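Local coordinates for protein 2-oxoglutarate-dependent dioxygenase DAO (Oryza sativa subsp. indica, PDB 6KUN) that probably oxidises the auxin indole-3-acetic acid irreversibly to inactive 2-oxoindole-3-acetic acid, as an iron- and 2-oxoglutarate-dependent dioxygenase, at residues A47-A52 against E115-Y120; L56-D61 against M155-Y160; C151-N156 against I245-L250; E186-L191 against C236-P241. All coordinates share one frame; numbering follows the deposited sequence.

Overall arrangement
The contacts run from the helical packing around the jelly roll to the loops beside its 2-oxoglutarate site. Contacts 1 and 2, centres 15 Å apart, share helix 43-57, set against helix 111-138 in the first and strand 151-158 in the second; they interleave along the chain and close before contact 4 opens. Contact 3, about 14 Å from contact 1, pairs that strand with 242-249 in the large sheet. Contact 4, two loops, falls in sequence between those strands, its centre 20 Å from contact 3. Contacts 2 and 3 share Met155 and Asn156 and both touch 2-oxoglutarate. Met49 of contact 1 packs on Met155 and Ile245, tying the helices to the ligand-bearing sheet.

Contact 1. Residues A47-A52 against E115-Y120; sequences AEMKAA and ETVKAY
Two helices that flank the large sheet of the jelly roll cross here: residues 47-52 belong to helix 43-57, and residues 115-120 to the long helix 111-138. Their segment axes come within 9.3 Å, with the chain directions 124° apart, and the closest backbones are those of Met49 and Thr116. Met49 carries most of the contact. Its CG stands anti to the backbone N, and a bend at chi2 (64°) lays the chain across one face of the Tyr120 ring. There CG sits almost exactly above the ring centre, 3.5 Å from the centroid, while Met49 CB touches Tyr120 CD1 at 3.5 Å. The sulphur follows obliquely, Met49 SD lying 4.4 Å from the centroid of the Tyr120 ring, a Met-aromatic contact beside the CH-pi one. The terminal methyl then moves past the ring toward the preceding turn of the partner helix, where Met49 CE approaches Val117 CG2 at 4.2 Å. Thr116 fills the other part of the crossing with its methyl, which is anti to its own backbone N. Thr116 CG2 rests against Met49 CA at 3.6 Å and meets the methyl of Ala52, CB, at 4.0 Å. Its hydroxyl takes no part across the helices, being hydrogen-bonded to the carbonyl O of His112. Met49 also touches Phe153 and Met155 on the sheet. With no hydrogen bond bridging the two segments, the helices are held by dispersion and by a methionine chain whose CG lies on the aromatic face, the polarisable sulphur oblique to it.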
loop_
_atom_site.group_PDB
_atom_site.type_symbol
_atom_site.label_atom_id
_atom_site.label_comp_id
_atom_site.label_asym_id
_atom_site.label_seq_id
_atom_site.Cartn_x
_atom_site.Cartn_y
_atom_site.Cartn_z
ATOM N N ALA B 47 5.761 -5.527 -0.241
ATOM C CA ALA B 47 4.400 -5.988 0.028
ATOM C C ALA B 47 4.413 -7.191 0.969
ATOM O O ALA B 47 3.589 -7.315 1.881
ATOM C CB ALA B 47 3.700 -6.367 -1.289
ATOM N N GLU B 48 5.328 -8.098 0.744
ATOM C CA GLU B 48 5.395 -9.279 1.607
ATOM C C GLU B 48 5.762 -8.888 3.041
ATOM O O GLU B 48 5.250 -9.484 4.004
ATOM C CB GLU B 48 6.413 -10.266 1.031
ATOM C CG GLU B 48 6.065 -10.715 -0.366
ATOM C CD GLU B 48 7.159 -11.518 -1.021
ATOM O OE1 GLU B 48 8.161 -11.820 -0.341
ATOM O OE2 GLU B 48 7.017 -11.838 -2.222
ATOM N N MET B 49 6.623 -7.876 3.198
ATOM C CA MET B 49 7.027 -7.445 4.530
ATOM C C MET B 49 5.891 -6.734 5.255
ATOM O O MET B 49 5.716 -6.897 6.468
ATOM C CB MET B 49 8.238 -6.523 4.431
ATOM C CG MET B 49 8.716 -6.026 5.756
ATOM S SD MET B 49 9.283 -7.448 6.706
ATOM C CE MET B 49 9.972 -6.588 8.122
ATOM N N LYS B 50 5.114 -5.918 4.543
ATOM C CA LYS B 50 3.970 -5.268 5.188
ATOM C C LYS B 50 3.030 -6.302 5.800
ATOM O O LYS B 50 2.559 -6.131 6.930
ATOM C CB LYS B 50 3.215 -4.398 4.165
ATOM C CG LYS B 50 2.080 -3.599 4.770
ATOM C CD LYS B 50 1.206 -2.921 3.707
ATOM C CE LYS B 50 1.953 -1.848 2.922
ATOM N NZ LYS B 50 1.277 -1.545 1.621
ATOM N N ALA B 51 2.785 -7.398 5.086
ATOM C CA ALA B 51 1.944 -8.475 5.604
ATOM C C ALA B 51 2.623 -9.208 6.762
ATOM O O ALA B 51 1.999 -9.484 7.789
ATOM C CB ALA B 51 1.620 -9.451 4.483
ATOM N N ALA B 52 3.909 -9.527 6.619
ATOM C CA ALA B 52 4.613 -10.250 7.668
ATOM C C ALA B 52 4.641 -9.454 8.968
ATOM O O ALA B 52 4.397 -10.004 10.048
ATOM C CB ALA B 52 6.046 -10.569 7.222
ATOM N N GLU B 115 11.468 -15.813 7.037
ATOM C CA GLU B 115 12.281 -15.583 5.862
ATOM C C GLU B 115 12.108 -14.160 5.338
ATOM O O GLU B 115 13.084 -13.561 4.865
ATOM C CB GLU B 115 11.911 -16.567 4.737
ATOM C CG GLU B 115 12.693 -16.317 3.420
ATOM C CD GLU B 115 12.269 -17.200 2.232
ATOM O OE1 GLU B 115 11.353 -18.042 2.388
ATOM O OE2 GLU B 115 12.863 -17.039 1.135
ATOM N N THR B 116 10.870 -13.636 5.359
ATOM C CA THR B 116 10.603 -12.303 4.841
ATOM C C THR B 116 11.276 -11.256 5.710
ATOM O O THR B 116 11.928 -10.345 5.208
ATOM C CB THR B 116 9.092 -12.013 4.783
ATOM O OG1 THR B 116 8.440 -12.890 3.870
ATOM C CG2 THR B 116 8.817 -10.550 4.345
ATOM N N VAL B 117 11.171 -11.428 7.022
ATOM C CA VAL B 117 11.809 -10.513 7.947
ATOM C C VAL B 117 13.315 -10.538 7.740
ATOM O O VAL B 117 13.979 -9.490 7.713
ATOM C CB VAL B 117 11.434 -10.844 9.398
ATOM C CG1 VAL B 117 12.306 -10.013 10.379
ATOM C CG2 VAL B 117 9.998 -10.554 9.644
ATOM N N LYS B 118 13.869 -11.726 7.559
ATOM C CA LYS B 118 15.301 -11.846 7.340
ATOM C C LYS B 118 15.713 -11.086 6.095
ATOM O O LYS B 118 16.694 -10.322 6.122
ATOM C CB LYS B 118 15.679 -13.319 7.231
ATOM C CG LYS B 118 17.155 -13.591 7.080
ATOM C CD LYS B 118 17.443 -15.105 7.163
ATOM C CE LYS B 118 18.939 -15.363 7.055
ATOM N NZ LYS B 118 19.361 -16.538 7.850
ATOM N N ALA B 119 14.990 -11.287 4.987
ATOM C CA ALA B 119 15.361 -10.640 3.736
ATOM C C ALA B 119 15.255 -9.128 3.856
ATOM O O ALA B 119 16.152 -8.397 3.405
ATOM C CB ALA B 119 14.481 -11.166 2.586
ATOM N N TYR B 120 14.180 -8.656 4.467
ATOM C CA TYR B 120 13.984 -7.273 4.700
ATOM C C TYR B 120 15.099 -6.660 5.554
ATOM O O TYR B 120 15.630 -5.685 5.191
ATOM C CB TYR B 120 12.601 -6.963 5.253
ATOM C CG TYR B 120 12.052 -5.690 4.777
ATOM C CD1 TYR B 120 11.471 -5.630 3.567
ATOM C CD2 TYR B 120 12.126 -4.539 5.514
ATOM C CE1 TYR B 120 10.952 -4.496 3.098
ATOM C CE2 TYR B 120 11.597 -3.371 5.037
ATOM C CZ TYR B 120 11.001 -3.382 3.822
ATOM O OH TYR B 120 10.454 -2.327 3.205
#

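Contact 2. Residues L56-D61 against M155-Y160. With AKG (2-oxoglutaric acid), chain G.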
loop_
_atom_site.group_PDB
_atom_site.type_symbol
_atom_site.label_atom_id
_atom_site.label_comp_id
_atom_site.label_asym_id
_atom_site.label_seq_id
_atom_site.Cartn_x
_atom_site.Cartn_y
_atom_site.Cartn_z
ATOM N N LEU B 56 3.126 -10.594 12.508
ATOM C CA LEU B 56 3.842 -10.630 13.768
ATOM C C LEU B 56 3.053 -9.920 14.853
ATOM O O LEU B 56 2.942 -10.404 15.987
ATOM C CB LEU B 56 5.218 -9.986 13.631
ATOM C CG LEU B 56 6.287 -10.817 12.976
ATOM C CD1 LEU B 56 7.554 -9.959 12.954
ATOM C CD2 LEU B 56 6.459 -12.157 13.712
ATOM N N PHE B 57 2.577 -8.706 14.555
ATOM C CA PHE B 57 1.883 -7.959 15.607
ATOM C C PHE B 57 0.485 -8.521 15.867
ATOM O O PHE B 57 -0.082 -8.255 16.930
ATOM C CB PHE B 57 1.800 -6.491 15.285
ATOM C CG PHE B 57 3.086 -5.766 15.524
ATOM C CD1 PHE B 57 3.635 -5.713 16.784
ATOM C CD2 PHE B 57 3.740 -5.167 14.481
ATOM C CE1 PHE B 57 4.831 -5.070 16.998
ATOM C CE2 PHE B 57 4.926 -4.483 14.699
ATOM C CZ PHE B 57 5.478 -4.453 15.961
ATOM N N ASP B 58 -0.062 -9.295 14.937
ATOM C CA ASP B 58 -1.345 -9.957 15.180
ATOM C C ASP B 58 -1.207 -11.280 15.921
ATOM O O ASP B 58 -2.210 -11.961 16.153
ATOM C CB ASP B 58 -2.081 -10.193 13.864
ATOM C CG ASP B 58 -2.736 -8.926 13.329
ATOM O OD1 ASP B 58 -2.876 -7.939 14.090
ATOM O OD2 ASP B 58 -3.113 -8.935 12.149
ATOM N N LEU B 59 0.004 -11.672 16.276
ATOM C CA LEU B 59 0.195 -12.915 17.002
ATOM C C LEU B 59 -0.518 -12.865 18.356
ATOM O O LEU B 59 -0.691 -11.793 18.931
ATOM C CB LEU B 59 1.684 -13.158 17.202
ATOM C CG LEU B 59 2.497 -13.748 16.042
ATOM C CD1 LEU B 59 3.982 -13.744 16.397
ATOM C CD2 LEU B 59 2.018 -15.162 15.727
ATOM N N PRO B 60 -0.931 -14.015 18.898
ATOM C CA PRO B 60 -1.438 -14.029 20.273
ATOM C C PRO B 60 -0.371 -13.600 21.264
ATOM O O PRO B 60 0.833 -13.725 21.016
ATOM C CB PRO B 60 -1.824 -15.508 20.502
ATOM C CG PRO B 60 -2.142 -16.013 19.126
ATOM C CD PRO B 60 -1.162 -15.305 18.210
ATOM N N ASP B 61 -0.830 -13.144 22.436
ATOM C CA ASP B 61 0.079 -12.580 23.426
ATOM C C ASP B 61 1.130 -13.590 23.865
ATOM O O ASP B 61 2.264 -13.219 24.173
ATOM C CB ASP B 61 -0.695 -12.086 24.650
ATOM C CG ASP B 61 -1.486 -10.833 24.368
ATOM O OD1 ASP B 61 -1.618 -10.484 23.188
ATOM O OD2 ASP B 61 -1.987 -10.206 25.328
ATOM N N MET B 155 10.742 -3.104 14.323
ATOM C CA MET B 155 9.382 -3.180 13.796
ATOM C C MET B 155 8.487 -2.656 14.901
ATOM O O MET B 155 8.612 -3.104 16.055
ATOM C CB MET B 155 9.022 -4.608 13.386
ATOM C CG MET B 155 9.834 -5.110 12.195
ATOM S SD MET B 155 9.662 -6.903 11.875
ATOM C CE MET B 155 10.368 -7.647 13.371
ATOM N N ASN B 156 7.647 -1.676 14.567
ATOM C CA ASN B 156 6.893 -0.956 15.589
ATOM C C ASN B 156 5.386 -1.026 15.306
ATOM O O ASN B 156 4.949 -0.983 14.153
ATOM C CB ASN B 156 7.260 0.550 15.677
ATOM C CG ASN B 156 8.767 0.817 15.667
ATOM O OD1 ASN B 156 9.484 0.450 16.586
ATOM N ND2 ASN B 156 9.237 1.498 14.622
ATOM N N ARG B 157 4.596 -1.027 16.375
ATOM C CA ARG B 157 3.154 -0.838 16.263
ATOM C C ARG B 157 2.675 0.088 17.367
ATOM O O ARG B 157 2.965 -0.134 18.546
ATOM C CB ARG B 157 2.411 -2.165 16.343
ATOM C CG ARG B 157 0.955 -2.062 16.050
ATOM C CD ARG B 157 0.336 -3.426 15.870
ATOM N NE ARG B 157 -0.086 -4.026 17.122
ATOM C CZ ARG B 157 -1.089 -4.906 17.225
ATOM N NH1 ARG B 157 -1.759 -5.264 16.147
ATOM N NH2 ARG B 157 -1.413 -5.410 18.401
ATOM N N TYR B 158 1.953 1.133 16.976
ATOM C CA TYR B 158 1.301 2.055 17.917
ATOM C C TYR B 158 -0.192 1.758 17.862
ATOM O O TYR B 158 -0.821 1.883 16.808
ATOM C CB TYR B 158 1.618 3.524 17.588
ATOM C CG TYR B 158 3.115 3.810 17.490
ATOM C CD1 TYR B 158 3.840 3.415 16.372
ATOM C CD2 TYR B 158 3.801 4.450 18.514
ATOM C CE1 TYR B 158 5.196 3.646 16.274
ATOM C CE2 TYR B 158 5.160 4.683 18.430
ATOM C CZ TYR B 158 5.850 4.283 17.301
ATOM O OH TYR B 158 7.205 4.514 17.193
ATOM N N ASN B 159 -0.746 1.310 18.977
ATOM C CA ASN B 159 -2.128 0.833 19.013
ATOM C C ASN B 159 -3.076 1.984 19.314
ATOM O O ASN B 159 -3.597 2.151 20.415
ATOM C CB ASN B 159 -2.255 -0.290 20.028
ATOM C CG ASN B 159 -1.524 -1.520 19.581
ATOM O OD1 ASN B 159 -1.806 -2.042 18.503
ATOM N ND2 ASN B 159 -0.552 -1.959 20.372
ATOM N N TYR B 160 -3.308 2.774 18.279
ATOM C CA TYR B 160 -4.217 3.897 18.349
ATOM C C TYR B 160 -5.662 3.438 18.448
ATOM O O TYR B 160 -6.023 2.345 18.000
ATOM C CB TYR B 160 -4.054 4.765 17.107
ATOM C CG TYR B 160 -2.707 5.439 16.955
ATOM C CD1 TYR B 160 -1.926 5.748 18.065
ATOM C CD2 TYR B 160 -2.236 5.789 15.696
ATOM C CE1 TYR B 160 -0.727 6.385 17.929
ATOM C CE2 TYR B 160 -1.028 6.431 15.544
ATOM C CZ TYR B 160 -0.280 6.723 16.663
ATOM O OH TYR B 160 0.909 7.362 16.508
HETATM C C1 AKG G . 11.876 7.209 15.269
HETATM O O1 AKG G . 11.988 6.893 14.065
HETATM O O2 AKG G . 12.847 7.170 16.057
HETATM C C2 AKG G . 10.574 7.638 15.772
HETATM O O5 AKG G . 10.441 8.745 16.265
HETATM C C3 AKG G . 9.393 6.701 15.679
HETATM C C4 AKG G . 9.408 5.999 14.327
HETATM C C5 AKG G . 8.212 5.082 14.223
HETATM O O3 AKG G . 7.323 5.355 13.387
HETATM O O4 AKG G . 8.157 4.086 14.975
HETATM O O HOH W 1 -0.829 -6.031 13.144
#
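One face of the Phe57 ring takes Arg157 CB, squarely over its centre, 3.5 Å from the centroid, while the backbone of Met155 meets the edge, Met155 O being 3.4 Å from Phe57 CZ. The guanidinium of Arg157, turned 10° from that ring, has Phe57 O 3.2 Å above one of its faces, with no hydrogen bond to it. This is how the end of helix 43-57 packs on strand 151-158 of the jelly roll's large sheet. In Arg157, CG anti to the backbone N and an extended chi2 carry CD to 3.4 Å from Phe57 CB; the bend at chi3 (86°) then swings the head toward Asp58. There NH1 forms a long salt bridge with Asp58 OD1, 3.6 Å, the carboxylate standing steeply to the guanidinium (69°); a water links the same two atoms weakly. Glu87, its stronger partner, salt-bridges NH2. Leu56 CD1 meets the methyl of Met155, CE, at 3.7 Å. On the strand's opposite side lies 2-oxoglutarate. Asn156 ND2 is 2.8 Å from its O4 but is hydrogen-bonded to Ser244, as OD1 is to Tyr86; Tyr158 OH donates a very short hydrogen bond of 2.5 Å to O4, at the edge of the Tyr158 ring.

Contact 3. Residues C151-N156 against I245-L250; sequences CQFRMN and IAMFLL. With AKG (2-oxoglutaric acid), chain G; IAC (1H-indol-3-ylacetic acid), chain H.
Arg154 leaves its strand beside Phe248, its CB 4.0 Å from Phe248 CE1. CG and CD stand off from the ring; a bend at chi3 (-90°) then brings NE back toward it, followed by CZ and NH1, Arg154 NH1 being 3.9 Å from Phe248 CZ. The guanidinium thus lays one face against Phe248, the two planes 39° apart. At the tip, Arg154 NH2 approaches the carboxylate of the bound auxin, 3.2 Å from IAC O3, which sits at the guanidinium edge. Opposite charges there would favour that approach.

On the other sheet face Phe153 lies alongside Ile245, its CE1 3.4 Å from Ile245 CG2, and the doubly bent Met247 puts its CE 3.6 Å from Phe153 CD1. Met124 of helix 111-138 packs on all three. Between the strands, Gln152-Phe248 and Arg154-Ala246 are hydrogen-bonded pairs with both bonds made; Phe248 N to Gln152 O is the shortest and straightest, at 2.7 Å and 174°. Phe248 also turns its ring edge to 2-oxoglutarate O2. Adjacent antiparallel strands with one face on helices and the other lining the ligand pockets are the large sheet of the jelly roll in this dioxygenase family.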
loop_
_atom_site.group_PDB
_atom_site.type_symbol
_atom_site.label_atom_id
_atom_site.label_comp_id
_atom_site.label_asym_id
_atom_site.label_seq_id
_atom_site.Cartn_x
_atom_site.Cartn_y
_atom_site.Cartn_z
ATOM N N CYS B 151 24.029 -1.789 13.980
ATOM C CA CYS B 151 22.713 -1.299 13.570
ATOM C C CYS B 151 21.648 -1.910 14.458
ATOM O O CYS B 151 21.806 -3.019 14.982
ATOM C CB CYS B 151 22.376 -1.649 12.109
ATOM S SG CYS B 151 23.330 -0.756 10.843
ATOM N N GLN B 152 20.552 -1.176 14.629
ATOM C CA GLN B 152 19.335 -1.718 15.236
ATOM C C GLN B 152 18.183 -1.695 14.224
ATOM O O GLN B 152 17.950 -0.685 13.551
ATOM C CB GLN B 152 18.970 -0.945 16.511
ATOM C CG GLN B 152 17.561 -1.295 17.068
ATOM C CD GLN B 152 17.562 -1.946 18.442
ATOM O OE1 GLN B 152 18.617 -2.159 19.047
ATOM N NE2 GLN B 152 16.377 -2.271 18.942
ATOM N N PHE B 153 17.511 -2.825 14.096
ATOM C CA PHE B 153 16.357 -2.989 13.223
ATOM C C PHE B 153 15.151 -3.044 14.134
ATOM O O PHE B 153 15.165 -3.790 15.117
ATOM C CB PHE B 153 16.476 -4.265 12.387
ATOM C CG PHE B 153 15.288 -4.512 11.464
ATOM C CD1 PHE B 153 15.060 -3.696 10.373
ATOM C CD2 PHE B 153 14.443 -5.581 11.675
ATOM C CE1 PHE B 153 13.988 -3.931 9.520
ATOM C CE2 PHE B 153 13.385 -5.811 10.824
ATOM C CZ PHE B 153 13.154 -5.006 9.763
ATOM N N ARG B 154 14.141 -2.233 13.856
ATOM C CA ARG B 154 12.945 -2.213 14.705
ATOM C C ARG B 154 11.673 -2.292 13.861
ATOM O O ARG B 154 11.558 -1.666 12.799
ATOM C CB ARG B 154 12.911 -0.969 15.556
ATOM C CG ARG B 154 12.408 -1.122 16.945
ATOM C CD ARG B 154 12.329 0.260 17.622
ATOM N NE ARG B 154 13.551 0.650 18.330
ATOM C CZ ARG B 154 13.803 1.886 18.761
ATOM N NH1 ARG B 154 12.927 2.860 18.539
ATOM N NH2 ARG B 154 14.933 2.154 19.399
ATOM N N MET B 155 10.742 -3.104 14.323
ATOM C CA MET B 155 9.382 -3.180 13.796
ATOM C C MET B 155 8.487 -2.656 14.901
ATOM O O MET B 155 8.612 -3.104 16.055
ATOM C CB MET B 155 9.022 -4.608 13.386
ATOM C CG MET B 155 9.834 -5.110 12.195
ATOM S SD MET B 155 9.662 -6.903 11.875
ATOM C CE MET B 155 10.368 -7.647 13.371
ATOM N N ASN B 156 7.647 -1.676 14.567
ATOM C CA ASN B 156 6.893 -0.956 15.589
ATOM C C ASN B 156 5.386 -1.026 15.306
ATOM O O ASN B 156 4.949 -0.983 14.153
ATOM C CB ASN B 156 7.260 0.550 15.677
ATOM C CG ASN B 156 8.767 0.817 15.667
ATOM O OD1 ASN B 156 9.484 0.450 16.586
ATOM N ND2 ASN B 156 9.237 1.498 14.622
ATOM N N ILE B 245 8.602 0.429 10.219
ATOM C CA ILE B 245 9.839 -0.334 10.228
ATOM C C ILE B 245 10.975 0.681 10.162
ATOM O O ILE B 245 10.932 1.649 9.372
ATOM C CB ILE B 245 9.880 -1.294 9.037
ATOM C CG1 ILE B 245 8.608 -2.137 8.986
ATOM C CG2 ILE B 245 11.041 -2.194 9.109
ATOM C CD1 ILE B 245 8.444 -2.853 7.708
ATOM N N ALA B 246 12.001 0.444 10.969
ATOM C CA ALA B 246 13.141 1.354 10.989
ATOM C C ALA B 246 14.451 0.602 11.106
ATOM O O ALA B 246 14.531 -0.446 11.761
ATOM C CB ALA B 246 13.037 2.376 12.154
ATOM N N MET B 247 15.474 1.136 10.466
ATOM C CA MET B 247 16.834 0.638 10.589
ATOM C C MET B 247 17.711 1.789 11.063
ATOM O O MET B 247 17.772 2.841 10.410
ATOM C CB MET B 247 17.342 0.115 9.242
ATOM C CG MET B 247 18.760 -0.447 9.327
ATOM S SD MET B 247 18.944 -1.964 10.297
ATOM C CE MET B 247 18.410 -3.158 9.079
ATOM N N PHE B 248 18.341 1.610 12.207
ATOM C CA PHE B 248 19.181 2.631 12.851
ATOM C C PHE B 248 20.643 2.257 12.659
ATOM O O PHE B 248 21.093 1.230 13.156
ATOM C CB PHE B 248 18.870 2.784 14.326
ATOM C CG PHE B 248 17.425 3.064 14.619
ATOM C CD1 PHE B 248 16.504 2.038 14.699
ATOM C CD2 PHE B 248 16.991 4.361 14.839
ATOM C CE1 PHE B 248 15.187 2.294 15.001
ATOM C CE2 PHE B 248 15.654 4.612 15.151
ATOM C CZ PHE B 248 14.756 3.567 15.216
ATOM N N LEU B 249 21.354 3.070 11.889
ATOM C CA LEU B 249 22.802 2.994 11.798
ATOM C C LEU B 249 23.382 3.791 12.959
ATOM O O LEU B 249 23.163 5.011 13.048
ATOM C CB LEU B 249 23.291 3.578 10.489
ATOM C CG LEU B 249 24.422 2.964 9.699
ATOM C CD1 LEU B 249 24.966 4.062 8.755
ATOM C CD2 LEU B 249 25.501 2.337 10.409
ATOM N N LEU B 250 24.122 3.111 13.836
ATOM C CA LEU B 250 24.448 3.665 15.146
ATOM C C LEU B 250 25.786 4.398 15.188
ATOM O O LEU B 250 25.811 5.616 15.363
ATOM C CB LEU B 250 24.400 2.563 16.206
ATOM C CG LEU B 250 23.094 1.785 16.328
ATOM C CD1 LEU B 250 23.204 0.551 17.227
ATOM C CD2 LEU B 250 21.994 2.693 16.835
HETATM C C1 AKG G . 11.876 7.209 15.269
HETATM O O1 AKG G . 11.988 6.893 14.065
HETATM O O2 AKG G . 12.847 7.170 16.057
HETATM C C2 AKG G . 10.574 7.638 15.772
HETATM O O5 AKG G . 10.441 8.745 16.265
HETATM C C3 AKG G . 9.393 6.701 15.679
HETATM C C4 AKG G . 9.408 5.999 14.327
HETATM C C5 AKG G . 8.212 5.082 14.223
HETATM O O3 AKG G . 7.323 5.355 13.387
HETATM O O4 AKG G . 8.157 4.086 14.975
HETATM C C IAC H . 18.413 6.995 23.583
HETATM C C1 IAC H . 17.886 5.777 23.853
HETATM C C2 IAC H . 16.764 5.650 24.710
HETATM C C3 IAC H . 16.202 6.773 25.268
HETATM C C4 IAC H . 16.736 8.016 24.980
HETATM C C5 IAC H . 17.838 8.110 24.167
HETATM C C7 IAC H . 18.613 4.864 23.189
HETATM C C8 IAC H . 19.618 5.507 22.490
HETATM C C17 IAC H . 18.540 3.342 23.090
HETATM C C18 IAC H . 17.504 2.864 22.089
HETATM N N IAC H . 19.489 6.837 22.741
HETATM O O2 IAC H . 16.860 1.812 22.355
HETATM O O3 IAC H . 17.315 3.489 21.009
#

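Contact 4. Residues E186-L191 against C236-P241; sequences ECVGGL and CVAAVP
Val188 has CG1 anti to its backbone N (chi1 -170°), so its two methyls diverge toward different parts of the loop 236-241. Val237 and Val240 share a different rotamer (chi1 near -55°), in which CG2 takes the crowded place between backbone N and carbonyl carbon. For Val240 this brings CG2 directly onto Val188 CG2 at 3.3 Å, tighter than a usual carbon-carbon contact. The same Val188 CG2 also lies 3.7 Å from Pro241 O. Val188 CG1 turns the other way and meets Val237 CG2 and, 4.4 Å off, the methyl of Ala238, CB.

Both segments are loops of the jelly roll between its two sheets. Residues 186-191 lead from strand 179-183 of the large sheet to strand 191-194 of the small one, and residues 236-241 carry the chain from the small sheet, strand 232-235, back to strand 242-249. Packing them together joins the two crossings close to the 2-oxoglutarate site, the Val188 side chain being about 4 Å from that of Arg242, whose NH2 is hydrogen-bonded to the ligand.

Beyond Val188 the chain turns through Gly189 and Gly190. The positive phi of Gly190 (109°) would push a side chain against the preceding carbonyl O, and its bare CA lets Val237 CG1 come to 3.8 Å. Val237 CG2 lies beside the backbone, 4.0 Å from Gly189 N. No hydrogen bond spans the two segments; Gly190 pairs through its backbone with Gln235 instead. Just before Val188, Cys187 forms a disulfide with Cys187 of the second subunit.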
loop_
_atom_site.group_PDB
_atom_site.type_symbol
_atom_site.label_atom_id
_atom_site.label_comp_id
_atom_site.label_asym_id
_atom_site.label_seq_id
_atom_site.Cartn_x
_atom_site.Cartn_y
_atom_site.Cartn_z
ATOM N N GLU B 186 1.746 3.391 5.080
ATOM C CA GLU B 186 1.169 4.151 3.978
ATOM C C GLU B 186 -0.146 4.814 4.372
ATOM O O GLU B 186 -0.447 5.916 3.911
ATOM C CB GLU B 186 0.917 3.236 2.775
ATOM C CG GLU B 186 2.102 2.402 2.337
ATOM C CD GLU B 186 1.749 1.470 1.187
ATOM O OE1 GLU B 186 2.337 0.371 1.121
ATOM O OE2 GLU B 186 0.878 1.841 0.358
ATOM N N CYS B 187 -0.925 4.174 5.232
ATOM C CA CYS B 187 -2.254 4.671 5.555
ATOM C C CYS B 187 -2.272 5.632 6.725
ATOM O O CYS B 187 -3.088 6.555 6.740
ATOM C CB CYS B 187 -3.171 3.486 5.846
ATOM S SG CYS B 187 -3.032 2.259 4.521
ATOM N N VAL B 188 -1.394 5.443 7.695
ATOM C CA VAL B 188 -1.385 6.214 8.927
ATOM C C VAL B 188 -0.071 6.985 8.926
ATOM O O VAL B 188 1.010 6.379 9.019
ATOM C CB VAL B 188 -1.497 5.314 10.167
ATOM C CG1 VAL B 188 -1.726 6.148 11.400
ATOM C CG2 VAL B 188 -2.611 4.273 9.965
ATOM N N GLY B 189 -0.160 8.290 8.779
ATOM C CA GLY B 189 1.027 9.118 8.855
ATOM C C GLY B 189 1.359 9.440 10.294
ATOM O O GLY B 189 1.428 8.558 11.156
ATOM N N GLY B 190 1.547 10.720 10.572
ATOM C CA GLY B 190 1.812 11.181 11.916
ATOM C C GLY B 190 3.226 11.667 12.155
ATOM O O GLY B 190 3.435 12.444 13.094
ATOM N N LEU B 191 4.204 11.219 11.365
ATOM C CA LEU B 191 5.576 11.666 11.580
ATOM C C LEU B 191 5.677 13.143 11.244
ATOM O O LEU B 191 5.179 13.599 10.209
ATOM C CB LEU B 191 6.573 10.870 10.736
ATOM C CG LEU B 191 8.044 11.272 10.907
ATOM C CD1 LEU B 191 8.633 11.062 12.288
ATOM C CD2 LEU B 191 8.896 10.538 9.880
ATOM N N CYS B 236 -0.637 11.250 16.680
ATOM C CA CYS B 236 -1.696 10.311 16.326
ATOM C C CYS B 236 -2.714 11.044 15.458
ATOM O O CYS B 236 -3.336 12.025 15.890
ATOM C CB CYS B 236 -2.384 9.720 17.553
ATOM S SG CYS B 236 -3.852 8.698 17.035
ATOM N N VAL B 237 -2.858 10.587 14.226
ATOM C CA VAL B 237 -3.687 11.274 13.261
ATOM C C VAL B 237 -4.886 10.448 12.852
ATOM O O VAL B 237 -5.730 10.944 12.090
ATOM C CB VAL B 237 -2.868 11.699 12.026
ATOM C CG1 VAL B 237 -1.647 12.535 12.459
ATOM C CG2 VAL B 237 -2.432 10.487 11.224
ATOM N N ALA B 238 -5.012 9.223 13.354
ATOM C CA ALA B 238 -6.135 8.374 12.982
ATOM C C ALA B 238 -6.363 7.349 14.070
ATOM O O ALA B 238 -5.480 7.079 14.894
ATOM C CB ALA B 238 -5.891 7.670 11.643
ATOM N N ALA B 239 -7.563 6.763 14.060
ATOM C CA ALA B 239 -7.966 5.811 15.085
ATOM C C ALA B 239 -7.634 4.370 14.720
ATOM O O ALA B 239 -8.340 3.451 15.150
ATOM C CB ALA B 239 -9.472 5.946 15.361
ATOM N N VAL B 240 -6.601 4.149 13.914
ATOM C CA VAL B 240 -6.174 2.791 13.568
ATOM C C VAL B 240 -4.698 2.600 13.908
ATOM O O VAL B 240 -3.933 3.571 13.940
ATOM C CB VAL B 240 -6.434 2.502 12.077
ATOM C CG1 VAL B 240 -7.891 2.755 11.750
ATOM C CG2 VAL B 240 -5.557 3.395 11.206
ATOM N N PRO B 241 -4.261 1.380 14.204
ATOM C CA PRO B 241 -2.843 1.164 14.531
ATOM C C PRO B 241 -1.912 1.637 13.418
ATOM O O PRO B 241 -2.181 1.434 12.231
ATOM C CB PRO B 241 -2.744 -0.352 14.713
ATOM C CG PRO B 241 -4.145 -0.814 14.968
ATOM C CD PRO B 241 -5.061 0.148 14.274
#